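PDB 3I44: aldehyde dehydrogenase from Bartonella henselae, which probably oxidises aldehydes to carboxylic acids with a nicotinamide coenzyme as electron acceptor, as other members of the aldehyde dehydrogenase family do. Local coordinates for residues V332-Q337 and G382-P387; P116-L121 and H336-H341; K353-I358 and G371-P376. The protein carries 1 engineered substitution. One frame throughout, in Å; residues are numbered along the deposited sequence.

Contact 1 (V332-Q337 and G382-P387); sequences VGPGHQ and GYYVRP
Y384 lays its side chain along V332, G333 and P334, joining two loops of the aldehyde dehydrogenase fold: one leads from helix 316-329 to helix 348-363, the other into strand 388-391. The touching parts run roughly antiparallel. V332 turns one methyl, CG2, to P387 and packs it on P387 CD at 3.7 Å, while CG1 goes to Y384, so the two branches of one valine serve two partners. S49, P344 and P376 also touch the Y384 side chain, and the contact is largely buried. With chi1 at -64°, Y384 CG lies beside its own backbone N, and the ring is sent along the facing loop. At the root of the side chain, Y384 CB and the near end of the ring lie by V332 CG1, which approaches the ring obliquely; the modelled position of that methyl is doubtful, being too close to Y384 CD1 to be trusted. Further out, the ring meets the carbonyl of G333, and G333 O stands 3.4 Å from Y384 CE1 at the ring edge, near the ring plane. Y384 CZ passes P334 N at 4.1 Å. The hydroxyl finishes against P334, which begins a type I beta turn: Y384 OH is 3.1 Å from P334 CA, and P334 N, having no hydrogen, cannot donate to it.

Contact 2 (P116-L121 and H336-H341); sequences PIDMAL and HQTGNH
A chi1 of -69° sets CG of D118 beside its own backbone N and carries the carboxylate across to G339, while in I117 the CG2 branch, held between backbone N and carbonyl carbon, faces the loop 336-341, between helices 316-329 and 348-363. D118 OD2 accepts the N-H of G339 at 2.7 Å; the bond is fairly straight (158°), but the donor stands well above the carboxylate plane. D118 OD1 rests 3.8 Å from T338 CB, and I117 CG2 packs on Q337 O at 3.6 Å. P116, the N-cap residue of helix 117-141, lies against H341: its CG meets H341 O at 3.3 Å and its CB lies 3.8 Å from H341 NE2, whose hydrogen bond goes to P334 O. A water accepts from D118 N (2.8 Å) and donates to Q337 O and to G339 O (2.8 Å); a second water donates to G339 O and weakly accepts from M119 N. The first helical turn thus takes a loop N-H through the aspartate and reaches the carbonyls of Q337 and G339 through water. Lying at the helix N terminus and taking a backbone N-H, the D118 carboxylate is probably favoured in its charged form.

Contact 3 (K353-I358 and G371-P376); sequences KIQDLI and GGTGLP
Helix 348-363 is flanked by the long connection between the antiparallel strands 367-370 and 388-391, at one edge of the seven-stranded sheet of this aldehyde dehydrogenase, and residues 371-376 of that connection fold back against the helix at Q355 and I358. Q355 carries the polar half. Its chain bends at chi2 (-61°), which turns the amide to the loop. There OE1 accepts the backbone N-H of G374 at 2.8 Å in a bond that is nearly straight (164°), although the donor is tilted 34° from the carbonyl plane. The same oxygen, Q355 OE1, rests against T373, 3.2 Å from its CA and 3.3 Å from its CB, so the threonine backbone and the root of its side chain lie alongside the amide. One turn further on, I358 supplies the apolar half. Its CG2 branch, anti to the backbone N, packs methyl against methyl on T373 CG2 at 3.6 Å and touches G372 C at 3.7 Å. I358 also reaches T388 and F390 of strand 388-391, so it wedges from the helix against both the loop and that strand. The loop has further ties to what follows it: T373 O takes a hydrogen bond from R386 NH1, and G372 N is hydrogen-bonded to T388 OG1. The oxygen of the Q355 amide faces an N-H and its nitrogen faces a water, and the two bonds favour this orientation of the amide over the flipped one. The water, 3.0 Å from Q355 NE2, gives both its hydrogens to G372 O and G374 O, each at 2.7 Å, and so must accept from NE2.

Following the chain from the N terminus, residues 116-121 at the start of helix 117-141 come first, and contact 2 closes a very long loop when the chain returns at 336-341. Contact 1 opens at 332, before contact 2 has finished at 341, so the two overlap at H336 and Q337; contact 1 closes at 382-387. Contact 3 is nested inside this second loop and joins helix 348-363 to the connection after strand 367-370; it lies wholly after contact 2. Contacts 1 and 2 are tied directly, I117 N lying 2.8 Å from G335 O in a probable hydrogen bond. Contacts 1 and 3 meet through R386. Contacts 2 and 3 stay apart, about 10 Å between nearest atoms.

Contact 1 (V332-Q337 and G382-P387)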
ATOM      1  N   VAL A 332     -41.040  -3.448  -6.425  1.00 29.87           N
ATOM      2  CA  VAL A 332     -40.437  -2.414  -5.618  1.00 29.45           C
ATOM      3  C   VAL A 332     -41.336  -2.115  -4.443  1.00 29.62           C
ATOM      4  O   VAL A 332     -42.545  -2.068  -4.600  1.00 30.66           O
ATOM      5  CB  VAL A 332     -40.224  -1.155  -6.442  1.00 30.18           C
ATOM      6  CG1 VAL A 332     -39.535  -0.116  -5.632  1.00 29.59           C
ATOM      7  CG2 VAL A 332     -39.414  -1.499  -7.691  1.00 28.62           C
ATOM      8  N   GLY A 333     -40.766  -1.913  -3.264  1.00 28.20           N
ATOM      9  CA  GLY A 333     -41.572  -1.635  -2.088  1.00 27.50           C
ATOM     10  C   GLY A 333     -40.771  -1.116  -0.923  1.00 27.17           C
ATOM     11  O   GLY A 333     -39.540  -1.099  -0.963  1.00 25.65           O
ATOM     12  N   PRO A 334     -41.463  -0.675   0.126  1.00 27.78           N
ATOM     13  CA  PRO A 334     -40.777  -0.077   1.257  1.00 28.07           C
ATOM     14  C   PRO A 334     -39.932  -1.048   2.046  1.00 27.81           C
ATOM     15  O   PRO A 334     -40.214  -2.253   2.077  1.00 26.77           O
ATOM     16  CB  PRO A 334     -41.928   0.434   2.155  1.00 28.78           C
ATOM     17  CG  PRO A 334     -43.134  -0.290   1.712  1.00 28.45           C
ATOM     18  CD  PRO A 334     -42.930  -0.612   0.266  1.00 28.56           C
ATOM     19  N   GLY A 335     -38.945  -0.494   2.733  1.00 28.06           N
ATOM     20  CA  GLY A 335     -38.034  -1.273   3.561  1.00 28.80           C
ATOM     21  C   GLY A 335     -38.763  -2.058   4.633  1.00 29.32           C
ATOM     22  O   GLY A 335     -38.374  -3.169   4.960  1.00 28.45           O
ATOM     23  N   HIS A 336     -39.831  -1.470   5.178  1.00 30.45           N
ATOM     24  CA  HIS A 336     -40.520  -2.040   6.339  1.00 30.68           C
ATOM     25  C   HIS A 336     -41.377  -3.281   5.973  1.00 31.29           C
ATOM     26  O   HIS A 336     -41.698  -4.050   6.838  1.00 32.11           O
ATOM     27  CB  HIS A 336     -41.349  -0.971   7.069  1.00 31.33           C
ATOM     28  CG  HIS A 336     -42.481  -0.396   6.246  1.00 33.11           C
ATOM     29  ND1 HIS A 336     -43.666  -1.075   6.022  1.00 34.66           N
ATOM     30  CD2 HIS A 336     -42.604   0.796   5.607  1.00 34.99           C
ATOM     31  CE1 HIS A 336     -44.456  -0.335   5.260  1.00 36.48           C
ATOM     32  NE2 HIS A 336     -43.842   0.810   5.004  1.00 35.70           N
ATOM     33  N   GLN A 337     -41.725  -3.477   4.703  1.00 31.72           N
ATOM     34  CA  GLN A 337     -42.490  -4.650   4.265  1.00 32.04           C
ATOM     35  C   GLN A 337     -41.640  -5.911   4.075  1.00 30.87           C
ATOM     36  O   GLN A 337     -40.571  -5.856   3.451  1.00 29.55           O
ATOM     37  CB  GLN A 337     -43.137  -4.406   2.896  1.00 33.09           C
ATOM     38  CG  GLN A 337     -44.469  -3.688   2.879  1.00 37.48           C
ATOM     39  CD  GLN A 337     -45.029  -3.599   1.440  1.00 42.57           C
ATOM     40  OE1 GLN A 337     -44.546  -4.277   0.506  1.00 43.96           O
ATOM     41  NE2 GLN A 337     -46.039  -2.749   1.258  1.00 46.77           N
ATOM     42  N   GLY A 382     -40.803   8.441  -1.634  1.00 35.48           N
ATOM     43  CA  GLY A 382     -39.658   7.537  -1.476  1.00 33.55           C
ATOM     44  C   GLY A 382     -38.814   7.539  -2.729  1.00 31.47           C
ATOM     45  O   GLY A 382     -39.300   7.828  -3.820  1.00 31.32           O
ATOM     46  N   TYR A 383     -37.547   7.180  -2.583  1.00 29.02           N
ATOM     47  CA  TYR A 383     -36.587   7.217  -3.679  1.00 27.70           C
ATOM     48  C   TYR A 383     -36.607   5.895  -4.475  1.00 27.30           C
ATOM     49  O   TYR A 383     -35.589   5.217  -4.618  1.00 26.38           O
ATOM     50  CB  TYR A 383     -35.183   7.523  -3.118  1.00 27.61           C
ATOM     51  CG  TYR A 383     -35.192   8.699  -2.132  1.00 26.93           C
ATOM     52  CD1 TYR A 383     -35.767   9.935  -2.480  1.00 25.45           C
ATOM     53  CD2 TYR A 383     -34.677   8.565  -0.847  1.00 25.55           C
ATOM     54  CE1 TYR A 383     -35.823  11.001  -1.553  1.00 25.35           C
ATOM     55  CE2 TYR A 383     -34.722   9.611   0.064  1.00 26.54           C
ATOM     56  CZ  TYR A 383     -35.285  10.844  -0.301  1.00 26.49           C
ATOM     57  OH  TYR A 383     -35.334  11.878   0.626  1.00 29.01           O
ATOM     58  N   TYR A 384     -37.767   5.563  -5.031  1.00 25.61           N
ATOM     59  CA  TYR A 384     -37.933   4.307  -5.776  1.00 24.67           C
ATOM     60  C   TYR A 384     -37.543   4.458  -7.214  1.00 24.26           C
ATOM     61  O   TYR A 384     -38.046   5.358  -7.915  1.00 24.63           O
ATOM     62  CB  TYR A 384     -39.377   3.835  -5.689  1.00 24.44           C
ATOM     63  CG  TYR A 384     -39.775   3.508  -4.269  1.00 24.11           C
ATOM     64  CD1 TYR A 384     -39.361   2.320  -3.672  1.00 24.05           C
ATOM     65  CD2 TYR A 384     -40.567   4.365  -3.528  1.00 23.59           C
ATOM     66  CE1 TYR A 384     -39.718   2.007  -2.374  1.00 24.02           C
ATOM     67  CE2 TYR A 384     -40.923   4.060  -2.212  1.00 24.77           C
ATOM     68  CZ  TYR A 384     -40.494   2.878  -1.649  1.00 24.48           C
ATOM     69  OH  TYR A 384     -40.856   2.570  -0.368  1.00 23.23           O
ATOM     70  N   VAL A 385     -36.629   3.591  -7.649  1.00 22.52           N
ATOM     71  CA  VAL A 385     -36.135   3.574  -8.994  1.00 22.44           C
ATOM     72  C   VAL A 385     -36.730   2.326  -9.647  1.00 22.53           C
ATOM     73  O   VAL A 385     -36.837   1.270  -9.018  1.00 21.74           O
ATOM     74  CB  VAL A 385     -34.584   3.546  -9.026  1.00 22.63           C
ATOM     75  CG1 VAL A 385     -34.059   3.454 -10.462  1.00 23.28           C
ATOM     76  CG2 VAL A 385     -33.989   4.778  -8.329  1.00 22.17           C
ATOM     77  N   ARG A 386     -37.117   2.452 -10.904  1.00 22.44           N
ATOM     78  CA  ARG A 386     -37.688   1.337 -11.639  1.00 23.10           C
ATOM     79  C   ARG A 386     -36.591   0.392 -12.096  1.00 23.83           C
ATOM     80  O   ARG A 386     -35.624   0.837 -12.722  1.00 24.98           O
ATOM     81  CB  ARG A 386     -38.429   1.856 -12.889  1.00 22.80           C
ATOM     82  CG  ARG A 386     -39.613   2.754 -12.601  1.00 24.53           C
ATOM     83  CD  ARG A 386     -40.020   3.607 -13.800  1.00 24.12           C
ATOM     84  NE  ARG A 386     -40.562   2.809 -14.902  1.00 25.11           N
ATOM     85  CZ  ARG A 386     -40.702   3.260 -16.148  1.00 28.25           C
ATOM     86  NH1 ARG A 386     -40.338   4.494 -16.471  1.00 30.34           N
ATOM     87  NH2 ARG A 386     -41.228   2.484 -17.089  1.00 29.68           N
ATOM     88  N   PRO A 387     -36.760  -0.928 -11.875  1.00 24.48           N
ATOM     89  CA  PRO A 387     -35.824  -1.856 -12.489  1.00 23.87           C
ATOM     90  C   PRO A 387     -35.741  -1.634 -13.992  1.00 23.29           C
ATOM     91  O   PRO A 387     -36.748  -1.719 -14.698  1.00 23.66           O
ATOM     92  CB  PRO A 387     -36.418  -3.220 -12.168  1.00 24.50           C
ATOM     93  CG  PRO A 387     -37.188  -3.025 -10.950  1.00 24.83           C
ATOM     94  CD  PRO A 387     -37.712  -1.607 -10.988  1.00 24.62           C
TER

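Contact 2 (P116-L121 and H336-H341)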
ATOM      1  N   PRO A 116     -35.074  -3.854   2.212  1.00 22.94           N
ATOM      2  CA  PRO A 116     -36.252  -4.605   2.648  1.00 23.22           C
ATOM      3  C   PRO A 116     -35.928  -5.531   3.826  1.00 23.43           C
ATOM      4  O   PRO A 116     -34.907  -6.196   3.809  1.00 23.17           O
ATOM      5  CB  PRO A 116     -36.654  -5.408   1.422  1.00 23.29           C
ATOM      6  CG  PRO A 116     -36.136  -4.565   0.245  1.00 24.67           C
ATOM      7  CD  PRO A 116     -34.847  -3.965   0.760  1.00 24.23           C
ATOM      8  N   ILE A 117     -36.780  -5.513   4.837  1.00 23.28           N
ATOM      9  CA  ILE A 117     -36.508  -6.095   6.143  1.00 24.10           C
ATOM     10  C   ILE A 117     -36.053  -7.563   6.142  1.00 24.70           C
ATOM     11  O   ILE A 117     -35.190  -7.930   6.945  1.00 24.73           O
ATOM     12  CB  ILE A 117     -37.726  -5.874   7.102  1.00 24.85           C
ATOM     13  CG1 ILE A 117     -37.391  -6.250   8.546  1.00 25.10           C
ATOM     14  CG2 ILE A 117     -38.952  -6.614   6.600  1.00 25.06           C
ATOM     15  CD1 ILE A 117     -36.417  -5.301   9.242  1.00 25.96           C
ATOM     16  N   ASP A 118     -36.582  -8.402   5.258  1.00 24.86           N
ATOM     17  CA  ASP A 118     -36.112  -9.792   5.234  1.00 24.62           C
ATOM     18  C   ASP A 118     -34.621  -9.824   4.910  1.00 23.79           C
ATOM     19  O   ASP A 118     -33.832 -10.449   5.641  1.00 24.06           O
ATOM     20  CB  ASP A 118     -36.858 -10.639   4.202  1.00 24.31           C
ATOM     21  CG  ASP A 118     -38.311 -10.876   4.567  1.00 26.75           C
ATOM     22  OD1 ASP A 118     -38.683 -10.667   5.751  1.00 26.81           O
ATOM     23  OD2 ASP A 118     -39.066 -11.265   3.638  1.00 25.43           O
ATOM     24  N   MET A 119     -34.235  -9.139   3.832  1.00 22.58           N
ATOM     25  CA  MET A 119     -32.831  -9.111   3.426  1.00 22.03           C
ATOM     26  C   MET A 119     -32.002  -8.221   4.353  1.00 21.34           C
ATOM     27  O   MET A 119     -30.809  -8.441   4.478  1.00 20.10           O
ATOM     28  CB  MET A 119     -32.631  -8.796   1.943  1.00 22.03           C
ATOM     29  CG  MET A 119     -32.761  -7.298   1.510  1.00 24.00           C
ATOM     30  SD  MET A 119     -31.327  -6.234   1.792  1.00 24.69           S
ATOM     31  CE  MET A 119     -30.197  -6.920   0.556  1.00 21.03           C
ATOM     32  N   ALA A 120     -32.641  -7.281   5.058  1.00 20.93           N
ATOM     33  CA  ALA A 120     -31.968  -6.505   6.094  1.00 21.82           C
ATOM     34  C   ALA A 120     -31.473  -7.456   7.199  1.00 21.66           C
ATOM     35  O   ALA A 120     -30.408  -7.244   7.786  1.00 22.64           O
ATOM     36  CB  ALA A 120     -32.928  -5.408   6.702  1.00 20.58           C
ATOM     37  N   LEU A 121     -32.261  -8.474   7.532  1.00 22.50           N
ATOM     38  CA  LEU A 121     -31.826  -9.479   8.523  1.00 23.06           C
ATOM     39  C   LEU A 121     -30.902 -10.519   7.884  1.00 23.36           C
ATOM     40  O   LEU A 121     -29.796 -10.721   8.375  1.00 23.36           O
ATOM     41  CB  LEU A 121     -33.011 -10.180   9.194  1.00 23.32           C
ATOM     42  CG  LEU A 121     -32.689 -11.216  10.282  1.00 24.88           C
ATOM     43  CD1 LEU A 121     -31.995 -10.539  11.494  1.00 26.49           C
ATOM     44  CD2 LEU A 121     -33.941 -11.961  10.766  1.00 24.71           C
ATOM     45  N   HIS A 336     -39.831  -1.470   5.178  1.00 30.45           N
ATOM     46  CA  HIS A 336     -40.520  -2.040   6.339  1.00 30.68           C
ATOM     47  C   HIS A 336     -41.377  -3.281   5.973  1.00 31.29           C
ATOM     48  O   HIS A 336     -41.698  -4.050   6.838  1.00 32.11           O
ATOM     49  CB  HIS A 336     -41.349  -0.971   7.069  1.00 31.33           C
ATOM     50  CG  HIS A 336     -42.481  -0.396   6.246  1.00 33.11           C
ATOM     51  ND1 HIS A 336     -43.666  -1.075   6.022  1.00 34.66           N
ATOM     52  CD2 HIS A 336     -42.604   0.796   5.607  1.00 34.99           C
ATOM     53  CE1 HIS A 336     -44.456  -0.335   5.260  1.00 36.48           C
ATOM     54  NE2 HIS A 336     -43.842   0.810   5.004  1.00 35.70           N
ATOM     55  N   GLN A 337     -41.725  -3.477   4.703  1.00 31.72           N
ATOM     56  CA  GLN A 337     -42.490  -4.650   4.265  1.00 32.04           C
ATOM     57  C   GLN A 337     -41.640  -5.911   4.075  1.00 30.87           C
ATOM     58  O   GLN A 337     -40.571  -5.856   3.451  1.00 29.55           O
ATOM     59  CB  GLN A 337     -43.137  -4.406   2.896  1.00 33.09           C
ATOM     60  CG  GLN A 337     -44.469  -3.688   2.879  1.00 37.48           C
ATOM     61  CD  GLN A 337     -45.029  -3.599   1.440  1.00 42.57           C
ATOM     62  OE1 GLN A 337     -44.546  -4.277   0.506  1.00 43.96           O
ATOM     63  NE2 GLN A 337     -46.039  -2.749   1.258  1.00 46.77           N
ATOM     64  N   THR A 338     -42.176  -7.051   4.522  1.00 29.58           N
ATOM     65  CA  THR A 338     -41.553  -8.353   4.307  1.00 29.16           C
ATOM     66  C   THR A 338     -41.656  -8.719   2.840  1.00 29.00           C
ATOM     67  O   THR A 338     -42.395  -8.088   2.085  1.00 29.92           O
ATOM     68  CB  THR A 338     -42.201  -9.447   5.172  1.00 29.26           C
ATOM     69  OG1 THR A 338     -43.573  -9.583   4.811  1.00 31.15           O
ATOM     70  CG2 THR A 338     -42.110  -9.112   6.672  1.00 27.68           C
ATOM     71  N   GLY A 339     -40.893  -9.718   2.414  1.00 29.56           N
ATOM     72  CA  GLY A 339     -40.890 -10.152   0.986  1.00 29.06           C
ATOM     73  C   GLY A 339     -39.607  -9.825   0.245  1.00 29.13           C
ATOM     74  O   GLY A 339     -38.696  -9.200   0.795  1.00 28.74           O
ATOM     75  N   ASN A 340     -39.541 -10.242  -1.013  1.00 29.61           N
ATOM     76  CA  ASN A 340     -38.330 -10.121  -1.810  1.00 30.05           C
ATOM     77  C   ASN A 340     -38.386  -9.059  -2.915  1.00 29.43           C
ATOM     78  O   ASN A 340     -37.711  -9.165  -3.928  1.00 29.10           O
ATOM     79  CB  ASN A 340     -38.017 -11.485  -2.424  1.00 31.64           C
ATOM     80  CG  ASN A 340     -39.036 -11.883  -3.467  1.00 33.90           C
ATOM     81  OD1 ASN A 340     -40.121 -11.311  -3.518  1.00 37.91           O
ATOM     82  ND2 ASN A 340     -38.692 -12.858  -4.310  1.00 39.45           N
ATOM     83  N   HIS A 341     -39.203  -8.036  -2.736  1.00 28.43           N
ATOM     84  CA  HIS A 341     -39.113  -6.847  -3.576  1.00 26.87           C
ATOM     85  C   HIS A 341     -37.743  -6.163  -3.296  1.00 26.14           C
ATOM     86  O   HIS A 341     -37.078  -6.492  -2.302  1.00 25.40           O
ATOM     87  CB  HIS A 341     -40.263  -5.901  -3.199  1.00 26.81           C
ATOM     88  CG  HIS A 341     -40.284  -5.518  -1.740  1.00 25.16           C
ATOM     89  ND1 HIS A 341     -40.793  -6.337  -0.757  1.00 25.83           N
ATOM     90  CD2 HIS A 341     -39.862  -4.400  -1.106  1.00 23.45           C
ATOM     91  CE1 HIS A 341     -40.685  -5.738   0.416  1.00 24.84           C
ATOM     92  NE2 HIS A 341     -40.128  -4.558   0.229  1.00 23.15           N
TER
HETATM   93  O   HOH W   1     -38.477  -7.874   3.231  1.00 22.77           O
HETATM   94  O   HOH W   2     -35.769  -8.968   0.967  1.00 23.71           O

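Contact 3 (K353-I358 and G371-P376)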
ATOM      1  N   LYS A 353     -28.993  11.261  -9.358  1.00 26.88           N
ATOM      2  CA  LYS A 353     -27.852  10.785 -10.177  1.00 27.22           C
ATOM      3  C   LYS A 353     -28.272   9.610 -11.063  1.00 26.14           C
ATOM      4  O   LYS A 353     -27.871   9.519 -12.221  1.00 25.37           O
ATOM      5  CB  LYS A 353     -26.652  10.367  -9.288  1.00 28.20           C
ATOM      6  CG  LYS A 353     -25.756  11.538  -8.822  1.00 32.79           C
ATOM      7  CD  LYS A 353     -24.961  11.215  -7.513  1.00 36.79           C
ATOM      8  CE  LYS A 353     -23.957  10.039  -7.681  1.00 38.70           C
ATOM      9  NZ  LYS A 353     -23.188   9.724  -6.397  1.00 38.41           N
ATOM     10  N   ILE A 354     -29.086   8.705 -10.508  1.00 25.64           N
ATOM     11  CA  ILE A 354     -29.508   7.515 -11.245  1.00 24.49           C
ATOM     12  C   ILE A 354     -30.462   7.907 -12.373  1.00 25.15           C
ATOM     13  O   ILE A 354     -30.337   7.428 -13.530  1.00 23.70           O
ATOM     14  CB  ILE A 354     -30.157   6.456 -10.316  1.00 24.27           C
ATOM     15  CG1 ILE A 354     -29.133   5.916  -9.304  1.00 21.67           C
ATOM     16  CG2 ILE A 354     -30.754   5.299 -11.186  1.00 24.44           C
ATOM     17  CD1 ILE A 354     -29.745   5.225  -8.018  1.00 19.66           C
ATOM     18  N   GLN A 355     -31.409   8.787 -12.050  1.00 26.28           N
ATOM     19  CA  GLN A 355     -32.340   9.280 -13.094  1.00 26.74           C
ATOM     20  C   GLN A 355     -31.575   9.903 -14.246  1.00 26.92           C
ATOM     21  O   GLN A 355     -31.889   9.668 -15.423  1.00 26.35           O
ATOM     22  CB  GLN A 355     -33.337  10.294 -12.531  1.00 26.46           C
ATOM     23  CG  GLN A 355     -34.279   9.734 -11.486  1.00 27.46           C
ATOM     24  CD  GLN A 355     -35.128   8.621 -12.048  1.00 29.16           C
ATOM     25  OE1 GLN A 355     -35.764   8.802 -13.066  1.00 28.22           O
ATOM     26  NE2 GLN A 355     -35.131   7.454 -11.392  1.00 29.35           N
ATOM     27  N   ASP A 356     -30.555  10.693 -13.912  1.00 28.19           N
ATOM     28  CA  ASP A 356     -29.747  11.357 -14.947  1.00 28.85           C
ATOM     29  C   ASP A 356     -29.047  10.320 -15.830  1.00 28.52           C
ATOM     30  O   ASP A 356     -28.971  10.457 -17.073  1.00 27.73           O
ATOM     31  CB  ASP A 356     -28.720  12.277 -14.281  1.00 29.75           C
ATOM     32  CG  ASP A 356     -27.839  12.980 -15.293  1.00 33.80           C
ATOM     33  OD1 ASP A 356     -28.377  13.792 -16.099  1.00 38.02           O
ATOM     34  OD2 ASP A 356     -26.610  12.725 -15.275  1.00 37.32           O
ATOM     35  N   LEU A 357     -28.552   9.257 -15.197  1.00 27.62           N
ATOM     36  CA  LEU A 357     -27.808   8.234 -15.941  1.00 27.20           C
ATOM     37  C   LEU A 357     -28.774   7.426 -16.807  1.00 26.49           C
ATOM     38  O   LEU A 357     -28.457   7.118 -17.963  1.00 27.31           O
ATOM     39  CB  LEU A 357     -26.948   7.358 -14.981  1.00 26.47           C
ATOM     40  CG  LEU A 357     -25.510   7.918 -14.729  1.00 26.48           C
ATOM     41  CD1 LEU A 357     -24.877   7.395 -13.442  1.00 25.44           C
ATOM     42  CD2 LEU A 357     -24.569   7.649 -15.921  1.00 24.09           C
ATOM     43  N   ILE A 358     -29.958   7.113 -16.272  1.00 26.69           N
ATOM     44  CA  ILE A 358     -31.009   6.435 -17.072  1.00 26.98           C
ATOM     45  C   ILE A 358     -31.379   7.297 -18.318  1.00 27.61           C
ATOM     46  O   ILE A 358     -31.325   6.832 -19.470  1.00 27.58           O
ATOM     47  CB  ILE A 358     -32.250   6.121 -16.229  1.00 26.79           C
ATOM     48  CG1 ILE A 358     -31.959   4.963 -15.262  1.00 25.09           C
ATOM     49  CG2 ILE A 358     -33.427   5.702 -17.107  1.00 26.68           C
ATOM     50  CD1 ILE A 358     -32.991   4.807 -14.172  1.00 22.67           C
ATOM     51  N   GLY A 371     -38.456  -0.602 -17.899  1.00 29.05           N
ATOM     52  CA  GLY A 371     -38.170   0.436 -16.907  1.00 29.00           C
ATOM     53  C   GLY A 371     -37.878   1.764 -17.576  1.00 29.18           C
ATOM     54  O   GLY A 371     -38.312   2.016 -18.712  1.00 29.45           O
ATOM     55  N   GLY A 372     -37.127   2.617 -16.885  1.00 29.41           N
ATOM     56  CA  GLY A 372     -36.894   3.994 -17.335  1.00 29.01           C
ATOM     57  C   GLY A 372     -36.910   4.962 -16.168  1.00 29.24           C
ATOM     58  O   GLY A 372     -36.696   4.571 -15.006  1.00 28.77           O
ATOM     59  N   THR A 373     -37.169   6.233 -16.483  1.00 29.39           N
ATOM     60  CA  THR A 373     -37.159   7.327 -15.490  1.00 29.77           C
ATOM     61  C   THR A 373     -38.444   7.399 -14.675  1.00 29.93           C
ATOM     62  O   THR A 373     -39.484   6.889 -15.087  1.00 30.11           O
ATOM     63  CB  THR A 373     -36.865   8.707 -16.194  1.00 30.21           C
ATOM     64  OG1 THR A 373     -37.932   9.055 -17.103  1.00 30.44           O
ATOM     65  CG2 THR A 373     -35.540   8.624 -16.991  1.00 29.58           C
ATOM     66  N   GLY A 374     -38.371   8.019 -13.505  1.00 30.41           N
ATOM     67  CA  GLY A 374     -39.541   8.255 -12.678  1.00 31.01           C
ATOM     68  C   GLY A 374     -39.843   7.168 -11.658  1.00 32.09           C
ATOM     69  O   GLY A 374     -39.272   6.077 -11.684  1.00 31.95           O
ATOM     70  N   LEU A 375     -40.760   7.484 -10.756  1.00 33.17           N
ATOM     71  CA  LEU A 375     -41.193   6.548  -9.726  1.00 33.82           C
ATOM     72  C   LEU A 375     -41.981   5.402 -10.366  1.00 34.11           C
ATOM     73  O   LEU A 375     -42.679   5.617 -11.339  1.00 32.75           O
ATOM     74  CB  LEU A 375     -42.067   7.272  -8.712  1.00 34.28           C
ATOM     75  CG  LEU A 375     -41.351   8.168  -7.690  1.00 35.47           C
ATOM     76  CD1 LEU A 375     -42.376   9.024  -6.905  1.00 36.97           C
ATOM     77  CD2 LEU A 375     -40.546   7.331  -6.729  1.00 32.06           C
ATOM     78  N   PRO A 376     -41.845   4.175  -9.834  1.00 35.10           N
ATOM     79  CA  PRO A 376     -42.699   3.115 -10.341  1.00 36.06           C
ATOM     80  C   PRO A 376     -44.176   3.449 -10.073  1.00 37.56           C
ATOM     81  O   PRO A 376     -44.502   4.135  -9.104  1.00 36.24           O
ATOM     82  CB  PRO A 376     -42.253   1.870  -9.556  1.00 35.78           C
ATOM     83  CG  PRO A 376     -41.020   2.236  -8.860  1.00 36.00           C
ATOM     84  CD  PRO A 376     -40.978   3.718  -8.735  1.00 34.89           C
TER
HETATM   85  O   HOH W   3     -36.823   5.212 -12.350  1.00 24.99           O